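Local coordinates for protein chemotaxis transducer (Pseudomonas aeruginosa, PDB 6GCV) that binds nitrate directly through a PilJ-type ligand-binding domain and probably so mediates chemotaxis to nitrate, at residues P18-V23 and A63-G68; Q32-E37 and G94-M99; A79-A84 and V130-A135. One frame throughout, in Å; residues are numbered along the deposited sequence. Where two conformers were deposited one is given.

The three contacts show how a helical sensor domain is held together near one end and on the other side of its centre. Interactions 1 and 3 lie on the same side of the chain's centre, about 12 Å apart between centres, and touch: Met133 CE of interaction 3 meets Thr20 CG2 at 3.6 Å and Leu65 CD2 at 3.9 Å. Interaction 2 lies across the chain's centre, about 20 Å from the centre of interaction 1 and 23 Å from that of interaction 3. Helix 18-42 connects it to interaction 1, and helix 80-103 to interaction 3. Interactions 1 and 2 reach the second subunit; interaction 2 adds sodium, and an acetate that probably came from the crystallisation liquor.

Interaction 1: P18-V23 and A63-G68; sequences PETINV and ADLDAG
Leu65 packs against Thr20 and Val23, joining the last turn of helix 48-67 to the antiparallel start of helix 18-42 at one end of the four-helix bundle. Its methyl CD2 lies 4.0 Å from the carbonyl oxygen O of Thr20 and 4.3 Å from the methyl CG2 of the same threonine, while its branch carbon CG is 4.2 Å from Val23 CG1. With CG beside its own backbone N (chi1 -69°), Leu65 carries its isobutyl end across towards helix 18-42.

A second shell surrounds these groups. The Thr20 hydroxyl pairs with Ser17 OG and accepts a hydrogen bond from the backbone N-H of Ser75, which is consistent with the methyl being turned to Leu65. Met133 of helix 112-137 touches both Thr20 and Leu65, while Arg72 and Val74 pack on Val23. Beside Leu65, Asp64 ties down the end of its helix, with a salt bridge to Arg72 and a hydrogen bond to Asn69; at Gly68 the chain departs with positive phi (79°).

Farther round helix 18-42, Asn22 ND2 donates to Glu19 OE1 at 3.1 Å, nearly straight at 164° and reaching the syn side of the carboxylate. The other end of that amide, OD1, accepts from Arg28 of the second subunit, so the same turn faces the dimer partner.

Across the two segments the contact is made by van der Waals packing, partly against a backbone carbonyl, with no hydrogen bond; the directional bonds lie around it, to Ser17 before helix 18-42 and to the connection after helix 48-67, and probably help to orient it.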
loop_
_atom_site.group_PDB
_atom_site.type_symbol
_atom_site.label_atom_id
_atom_site.label_comp_id
_atom_site.label_asym_id
_atom_site.label_seq_id
_atom_site.Cartn_x
_atom_site.Cartn_y
_atom_site.Cartn_z
ATOM N N PRO A 18 11.531 -14.457 2.111
ATOM C CA PRO A 18 10.476 -13.741 1.400
ATOM C C PRO A 18 9.692 -12.826 2.323
ATOM O O PRO A 18 9.247 -11.765 1.882
ATOM C CB PRO A 18 9.581 -14.865 0.868
ATOM C CG PRO A 18 10.489 -16.032 0.741
ATOM C CD PRO A 18 11.502 -15.909 1.855
ATOM N N GLU A 19 9.500 -13.238 3.581
ATOM C CA GLU A 19 8.751 -12.420 4.519
ATOM C C GLU A 19 9.436 -11.062 4.753
ATOM O O GLU A 19 8.764 -10.061 4.986
ATOM C CB GLU A 19 8.522 -13.174 5.818
ATOM C CG GLU A 19 7.920 -12.352 6.948
ATOM C CD GLU A 19 6.522 -11.850 6.751
ATOM O OE1 GLU A 19 5.949 -11.903 5.661
ATOM O OE2 GLU A 19 5.990 -11.342 7.770
ATOM N N THR A 20 10.773 -11.015 4.680
ATOM C CA THR A 20 11.472 -9.731 4.840
ATOM C C THR A 20 11.018 -8.732 3.757
ATOM O O THR A 20 10.711 -7.569 4.033
ATOM C CB THR A 20 13.000 -9.914 4.795
ATOM O OG1 THR A 20 13.388 -10.869 5.790
ATOM C CG2 THR A 20 13.733 -8.633 5.013
ATOM N N ILE A 21 10.976 -9.212 2.516
ATOM C CA ILE A 21 10.555 -8.387 1.389
ATOM C C ILE A 21 9.048 -8.058 1.481
ATOM O O ILE A 21 8.623 -6.954 1.156
ATOM C CB ILE A 21 10.935 -9.033 0.037
ATOM C CG1 ILE A 21 12.451 -9.214 -0.087
ATOM C CG2 ILE A 21 10.393 -8.225 -1.135
ATOM C CD1 ILE A 21 13.245 -7.936 -0.026
ATOM N N ASN A 22 8.254 -9.019 1.937
ATOM C CA ASN A 22 6.828 -8.786 2.152
ATOM C C ASN A 22 6.569 -7.656 3.140
ATOM O O ASN A 22 5.756 -6.761 2.885
ATOM C CB ASN A 22 6.120 -10.051 2.615
ATOM C CG ASN A 22 4.636 -9.862 2.759
ATOM O OD1 ASN A 22 3.997 -9.333 1.851
ATOM N ND2 ASN A 22 4.083 -10.232 3.902
ATOM N N VAL A 23 7.284 -7.689 4.268
ATOM C CA VAL A 23 7.110 -6.693 5.304
ATOM C C VAL A 23 7.532 -5.309 4.802
ATOM O O VAL A 23 6.835 -4.314 5.037
ATOM C CB VAL A 23 7.848 -7.131 6.579
ATOM C CG1 VAL A 23 8.054 -6.003 7.554
ATOM C CG2 VAL A 23 7.107 -8.279 7.236
ATOM N N ALA A 63 10.717 -1.334 13.054
ATOM C CA ALA A 63 11.648 -1.819 14.064
ATOM C C ALA A 63 12.156 -3.213 13.703
ATOM O O ALA A 63 13.346 -3.514 13.890
ATOM C CB ALA A 63 10.987 -1.818 15.434
ATOM N N ASP A 64 11.293 -4.070 13.167
ATOM C CA ASP A 64 11.710 -5.382 12.728
ATOM C C ASP A 64 12.749 -5.318 11.616
ATOM O O ASP A 64 13.679 -6.136 11.581
ATOM C CB ASP A 64 10.501 -6.205 12.283
ATOM C CG ASP A 64 9.573 -6.599 13.436
ATOM O OD1 ASP A 64 10.026 -6.613 14.602
ATOM O OD2 ASP A 64 8.399 -6.963 13.146
ATOM N N LEU A 65 12.568 -4.404 10.661
ATOM C CA LEU A 65 13.531 -4.249 9.570
ATOM C C LEU A 65 14.861 -3.689 10.081
ATOM O O LEU A 65 15.926 -4.032 9.550
ATOM C CB LEU A 65 12.947 -3.347 8.481
ATOM C CG LEU A 65 11.767 -3.940 7.688
ATOM C CD1 LEU A 65 11.038 -2.869 6.914
ATOM C CD2 LEU A 65 12.259 -5.018 6.757
ATOM N N ASP A 66 14.811 -2.859 11.121
ATOM C CA ASP A 66 16.029 -2.271 11.664
ATOM C C ASP A 66 16.836 -3.270 12.492
ATOM O O ASP A 66 18.063 -3.245 12.470
ATOM C CB ASP A 66 15.682 -1.119 12.599
ATOM C CG ASP A 66 15.266 0.154 11.879
ATOM O OD1 ASP A 66 15.515 0.338 10.669
ATOM O OD2 ASP A 66 14.691 1.030 12.567
ATOM N N ALA A 67 16.145 -4.118 13.252
ATOM C CA ALA A 67 16.788 -5.006 14.227
ATOM C C ALA A 67 16.773 -6.483 13.891
ATOM O O ALA A 67 17.525 -7.262 14.478
ATOM C CB ALA A 67 16.163 -4.805 15.591
ATOM N N GLY A 68 15.940 -6.855 12.925
ATOM C CA GLY A 68 15.612 -8.245 12.698
ATOM C C GLY A 68 14.591 -8.719 13.686
ATOM O O GLY A 68 14.463 -8.157 14.795
#

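Interaction 2: Q32-E37 and G94-M99; sequences QKMARE and GRYRAM. With NA (sodium ion), chain E; ACT (acetate ion), chain G.
Tyr96 reaches from helix 80-103 onto Ala35 and Met34 of helix 18-42. The close point is its hydroxyl, with OH only 3.3 Å from Ala35 CB; that oxygen is held by hydrogen bonds with the carbonyl of Ser31, one turn earlier, and with Ser119 OG. Met34 SD approaches the Tyr96 ring obliquely in a Met-aromatic contact, 5.2 Å from the centroid and 71° off its normal. The methionine gets there by setting CG between its backbone N and carbonyl carbon (chi1 62°), and Leu51, Tyr58 and Trp93 also pack on it.

Away from this side, helix 18-42 carries ions and water. Lys33 NZ forms a salt bridge with Glu37 OE2 at 2.9 Å. That OE2 is 2.5 Å from acetate OXT, so one of the two acids probably holds a proton. Arg36 NH1 gives acetate O a weak bond, and Thr120 of the second subunit bonds the same ion. Glu37 O binds sodium at 2.9 Å, and a water, 2.8 Å from the metal, donates to acetate OXT; Asp47 completes the protein's share of the site.

The fold is a four-helix-bundle sensor domain; the acetate, probably from crystallisation liquor, may mark an anion-accepting pocket between subunits.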
loop_
_atom_site.group_PDB
_atom_site.type_symbol
_atom_site.label_atom_id
_atom_site.label_comp_id
_atom_site.label_asym_id
_atom_site.label_seq_id
_atom_site.Cartn_x
_atom_site.Cartn_y
_atom_site.Cartn_z
ATOM N N GLN A 32 -0.194 4.507 2.863
ATOM C CA GLN A 32 -1.382 4.997 2.174
ATOM C C GLN A 32 -2.676 4.736 2.980
ATOM O O GLN A 32 -3.562 5.590 3.031
ATOM C CB GLN A 32 -1.449 4.387 0.771
ATOM C CG GLN A 32 -0.202 4.668 -0.036
ATOM C CD GLN A 32 0.055 6.128 -0.164
ATOM O OE1 GLN A 32 -0.696 6.798 -0.872
ATOM N NE2 GLN A 32 1.067 6.646 0.542
ATOM N N LYS A 33 -2.743 3.561 3.590
ATOM C CA LYS A 33 -3.887 3.234 4.455
ATOM C C LYS A 33 -4.052 4.238 5.581
ATOM O O LYS A 33 -5.171 4.684 5.878
ATOM C CB LYS A 33 -3.747 1.793 4.979
ATOM C CG LYS A 33 -4.928 1.307 5.821
ATOM C CD LYS A 33 -4.809 -0.188 6.087
ATOM C CE LYS A 33 -6.042 -0.722 6.796
ATOM N NZ LYS A 33 -5.893 -0.542 8.255
ATOM N N MET A 34 -2.937 4.596 6.214
ATOM C CA MET A 34 -3.028 5.532 7.316
ATOM C C MET A 34 -3.494 6.907 6.823
ATOM O O MET A 34 -4.238 7.605 7.527
ATOM C CB MET A 34 -1.759 5.583 8.160
ATOM C CG MET A 34 -0.559 6.037 7.435
ATOM S SD MET A 34 0.950 5.866 8.421
ATOM C CE MET A 34 1.366 4.140 8.569
ATOM N N ALA A 35 -3.067 7.304 5.631
ATOM C CA ALA A 35 -3.528 8.577 5.096
ATOM C C ALA A 35 -5.048 8.550 4.866
ATOM O O ALA A 35 -5.756 9.500 5.198
ATOM C CB ALA A 35 -2.817 8.916 3.807
ATOM N N ARG A 36 -5.543 7.476 4.273
ATOM C CA ARG A 36 -6.966 7.396 4.087
ATOM C C ARG A 36 -7.739 7.421 5.398
ATOM O O ARG A 36 -8.760 8.077 5.513
ATOM C CB ARG A 36 -7.352 6.358 3.086
ATOM C CG ARG A 36 -7.164 4.969 3.369
ATOM C CD ARG A 36 -8.438 4.289 3.827
ATOM N NE ARG A 36 -8.233 2.857 3.886
ATOM C CZ ARG A 36 -8.976 1.977 4.548
ATOM N NH1 ARG A 36 -9.802 2.382 5.497
ATOM N NH2 ARG A 36 -8.654 0.674 4.403
ATOM N N GLU A 37 -7.236 6.708 6.399
ATOM C CA GLU A 37 -7.898 6.708 7.707
ATOM C C GLU A 37 -7.888 8.119 8.330
ATOM O O GLU A 37 -8.898 8.521 8.961
ATOM C CB GLU A 37 -7.212 5.699 8.617
ATOM C CG GLU A 37 -7.495 4.276 8.212
ATOM C CD GLU A 37 -6.616 3.228 8.851
ATOM O OE1 GLU A 37 -5.500 3.560 9.268
ATOM O OE2 GLU A 37 -7.013 2.025 8.902
ATOM N N GLY A 94 8.908 10.438 10.613
ATOM C CA GLY A 94 8.602 11.251 11.792
ATOM C C GLY A 94 7.766 12.467 11.477
ATOM O O GLY A 94 6.823 12.806 12.198
ATOM N N ARG A 95 8.091 13.142 10.393
ATOM C CA ARG A 95 7.339 14.324 9.992
ATOM C C ARG A 95 5.953 13.954 9.488
ATOM O O ARG A 95 4.974 14.625 9.787
ATOM C CB ARG A 95 8.125 15.116 8.945
ATOM C CG ARG A 95 9.397 15.752 9.514
ATOM C CD ARG A 95 10.191 16.525 8.478
ATOM N NE ARG A 95 11.032 15.682 7.625
ATOM C CZ ARG A 95 12.288 15.315 7.901
ATOM N NH1 ARG A 95 12.865 15.673 9.040
ATOM N NH2 ARG A 95 12.968 14.559 7.043
ATOM N N TYR A 96 5.857 12.882 8.727
ATOM C CA TYR A 96 4.559 12.420 8.207
ATOM C C TYR A 96 3.635 12.011 9.329
ATOM O O TYR A 96 2.430 12.326 9.309
ATOM C CB TYR A 96 4.804 11.243 7.261
ATOM C CG TYR A 96 3.591 10.683 6.555
ATOM C CD1 TYR A 96 2.840 11.460 5.670
ATOM C CD2 TYR A 96 3.218 9.388 6.738
ATOM C CE1 TYR A 96 1.754 10.904 4.987
ATOM C CE2 TYR A 96 2.161 8.814 6.051
ATOM C CZ TYR A 96 1.449 9.561 5.152
ATOM O OH TYR A 96 0.441 8.995 4.380
ATOM N N ARG A 97 4.176 11.304 10.315
ATOM C CA ARG A 97 3.355 10.853 11.444
ATOM C C ARG A 97 2.746 12.043 12.173
ATOM O O ARG A 97 1.575 12.031 12.540
ATOM C CB ARG A 97 4.187 9.970 12.372
ATOM C CG ARG A 97 3.377 9.356 13.511
ATOM C CD ARG A 97 4.307 8.639 14.441
ATOM N NE ARG A 97 5.296 9.562 14.950
ATOM C CZ ARG A 97 6.569 9.267 15.161
ATOM N NH1 ARG A 97 7.044 8.035 14.938
ATOM N NH2 ARG A 97 7.363 10.209 15.627
ATOM N N ALA A 98 3.534 13.101 12.358
ATOM C CA ALA A 98 2.998 14.290 13.027
ATOM C C ALA A 98 1.895 14.925 12.173
ATOM O O ALA A 98 0.906 15.415 12.683
ATOM C CB ALA A 98 4.085 15.297 13.293
ATOM N N MET A 99 2.051 14.909 10.853
ATOM C CA MET A 99 1.028 15.464 9.967
ATOM C C MET A 99 -0.266 14.653 10.065
ATOM O O MET A 99 -1.348 15.216 10.077
ATOM C CB MET A 99 1.482 15.417 8.512
ATOM C CG MET A 99 2.597 16.358 8.122
ATOM S SD MET A 99 3.111 16.006 6.411
ATOM C CE MET A 99 4.464 17.178 6.317
HETATM NA NA NA E . -10.576 6.400 10.124
HETATM C C ACT G . -9.979 0.457 8.524
HETATM O O ACT G . -10.971 0.159 7.784
HETATM O OXT ACT G . -9.480 1.638 8.519
HETATM C CH3 ACT G . -9.224 -0.620 9.239
HETATM O O HOH W 1 -11.072 3.861 9.008
#

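Interaction 3: A79-A84 and V130-A135; sequences APEIAA and VSLMSA
Leu132 and Ile82 bury nearly equal areas, each against the other's segment, and Glu81 adds a smaller share at the margin. The backbones of Ile82 and Leu132 come near, with their CA atoms 6.3 Å apart, and the two side chains slide past one another in opposite directions. Ile82 places CG1 beside its backbone N (chi1 -64°) and extends onward from there, which lays CG1 4.2 Å from Leu132 CB and brings CD1 to 3.9 Å from the carbonyl oxygen O of Leu132. Its other branch, CG2, touches Met133 CG at 3.9 Å, the two side chains crossing at about a right angle.

This is the antiparallel pairing of neighbouring helices in a four-helix bundle: the opening turn of helix 80-103 lies against the later part of helix 112-137, and the axes of segments 80-84 and 130-135 approach to 9.7 Å, their directions 161° apart. Met133 also packs on Ala24 of helix 18-42, while Met77 in the preceding loop touches both Ile82 and Met133.

Leu132 answers from its own helix by leaning a methyl, CD1, on Glu81 O at 3.8 Å. In the Glu81 conformer described, CG lies near Leu132 CD2, and a tentative water bridge reaches the opposing backbone: one molecule donates to Leu132 O at 2.8 Å and to Glu81 OE2 at 3.2 Å.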
loop_
_atom_site.group_PDB
_atom_site.type_symbol
_atom_site.label_atom_id
_atom_site.label_comp_id
_atom_site.label_asym_id
_atom_site.label_seq_id
_atom_site.Cartn_x
_atom_site.Cartn_y
_atom_site.Cartn_z
ATOM N N ALA A 79 23.631 -4.014 5.075
ATOM C CA ALA A 79 24.310 -3.316 4.007
ATOM C C ALA A 79 24.205 -1.825 4.223
ATOM O O ALA A 79 23.117 -1.337 4.473
ATOM C CB ALA A 79 23.708 -3.685 2.657
ATOM N N PRO A 80 25.319 -1.084 4.067
ATOM C CA PRO A 80 25.242 0.339 4.410
ATOM C C PRO A 80 24.205 1.140 3.630
ATOM O O PRO A 80 23.578 2.014 4.188
ATOM C CB PRO A 80 26.659 0.856 4.119
ATOM C CG PRO A 80 27.513 -0.346 4.179
ATOM C CD PRO A 80 26.684 -1.490 3.696
ATOM N N GLU A 81 24.033 0.851 2.340
ATOM C CA GLU A 81 23.058 1.589 1.537
ATOM C C GLU A 81 21.630 1.310 1.983
ATOM O O GLU A 81 20.762 2.199 1.874
ATOM C CB GLU A 81 23.230 1.337 0.026
ATOM C CG GLU A 81 22.715 0.022 -0.545
ATOM C CD GLU A 81 23.599 -1.198 -0.294
ATOM O OE1 GLU A 81 24.682 -1.063 0.332
ATOM O OE2 GLU A 81 23.191 -2.314 -0.739
ATOM N N ILE A 82 21.373 0.094 2.487
ATOM C CA ILE A 82 20.030 -0.268 2.935
ATOM C C ILE A 82 19.783 0.395 4.287
ATOM O O ILE A 82 18.757 1.019 4.481
ATOM C CB ILE A 82 19.826 -1.791 3.000
ATOM C CG1 ILE A 82 19.944 -2.402 1.582
ATOM C CG2 ILE A 82 18.443 -2.106 3.560
ATOM C CD1 ILE A 82 19.885 -3.929 1.554
ATOM N N ALA A 83 20.738 0.309 5.196
ATOM C CA ALA A 83 20.639 1.001 6.486
ATOM C C ALA A 83 20.457 2.499 6.290
ATOM O O ALA A 83 19.640 3.098 6.962
ATOM C CB ALA A 83 21.872 0.709 7.347
ATOM N N ALA A 84 21.184 3.101 5.357
ATOM C CA ALA A 84 21.060 4.540 5.082
ATOM C C ALA A 84 19.665 4.881 4.570
ATOM O O ALA A 84 19.097 5.896 4.970
ATOM C CB ALA A 84 22.123 5.011 4.096
ATOM N N VAL A 130 12.472 -0.891 -0.747
ATOM C CA VAL A 130 12.164 -2.212 -1.286
ATOM C C VAL A 130 13.107 -2.558 -2.438
ATOM O O VAL A 130 13.646 -3.653 -2.510
ATOM C CB VAL A 130 10.680 -2.295 -1.768
ATOM C CG1 VAL A 130 10.409 -3.578 -2.550
ATOM C CG2 VAL A 130 9.757 -2.194 -0.573
ATOM N N SER A 131 13.304 -1.622 -3.342
ATOM C CA SER A 131 14.185 -1.847 -4.500
ATOM C C SER A 131 15.601 -2.180 -4.062
ATOM O O SER A 131 16.225 -3.107 -4.606
ATOM C CB SER A 131 14.213 -0.615 -5.386
ATOM O OG SER A 131 12.954 -0.424 -6.013
ATOM N N LEU A 132 16.130 -1.431 -3.106
ATOM C CA LEU A 132 17.498 -1.709 -2.636
ATOM C C LEU A 132 17.590 -3.082 -1.976
ATOM O O LEU A 132 18.582 -3.818 -2.145
ATOM C CB LEU A 132 17.947 -0.635 -1.651
ATOM C CG LEU A 132 18.170 0.752 -2.236
ATOM C CD1 LEU A 132 18.390 1.720 -1.080
ATOM C CD2 LEU A 132 19.357 0.795 -3.171
ATOM N N MET A 133 16.581 -3.412 -1.183
ATOM C CA MET A 133 16.541 -4.729 -0.513
ATOM C C MET A 133 16.498 -5.857 -1.522
ATOM O O MET A 133 17.251 -6.824 -1.399
ATOM C CB MET A 133 15.370 -4.819 0.446
ATOM C CG MET A 133 15.538 -3.933 1.671
ATOM S SD MET A 133 14.039 -3.857 2.686
ATOM C CE MET A 133 13.933 -5.535 3.274
ATOM N N SER A 134 15.665 -5.698 -2.548
ATOM C CA SER A 134 15.536 -6.730 -3.561
ATOM C C SER A 134 16.803 -6.867 -4.387
ATOM O O SER A 134 17.198 -7.961 -4.737
ATOM C CB SER A 134 14.347 -6.435 -4.466
ATOM O OG SER A 134 13.187 -6.620 -3.730
ATOM N N ALA A 135 17.448 -5.747 -4.683
ATOM C CA ALA A 135 18.684 -5.793 -5.456
ATOM C C ALA A 135 19.749 -6.643 -4.741
ATOM O O ALA A 135 20.421 -7.376 -5.325
ATOM C CB ALA A 135 19.217 -4.395 -5.714
HETATM O O HOH W 2 21.148 -3.118 -3.013
#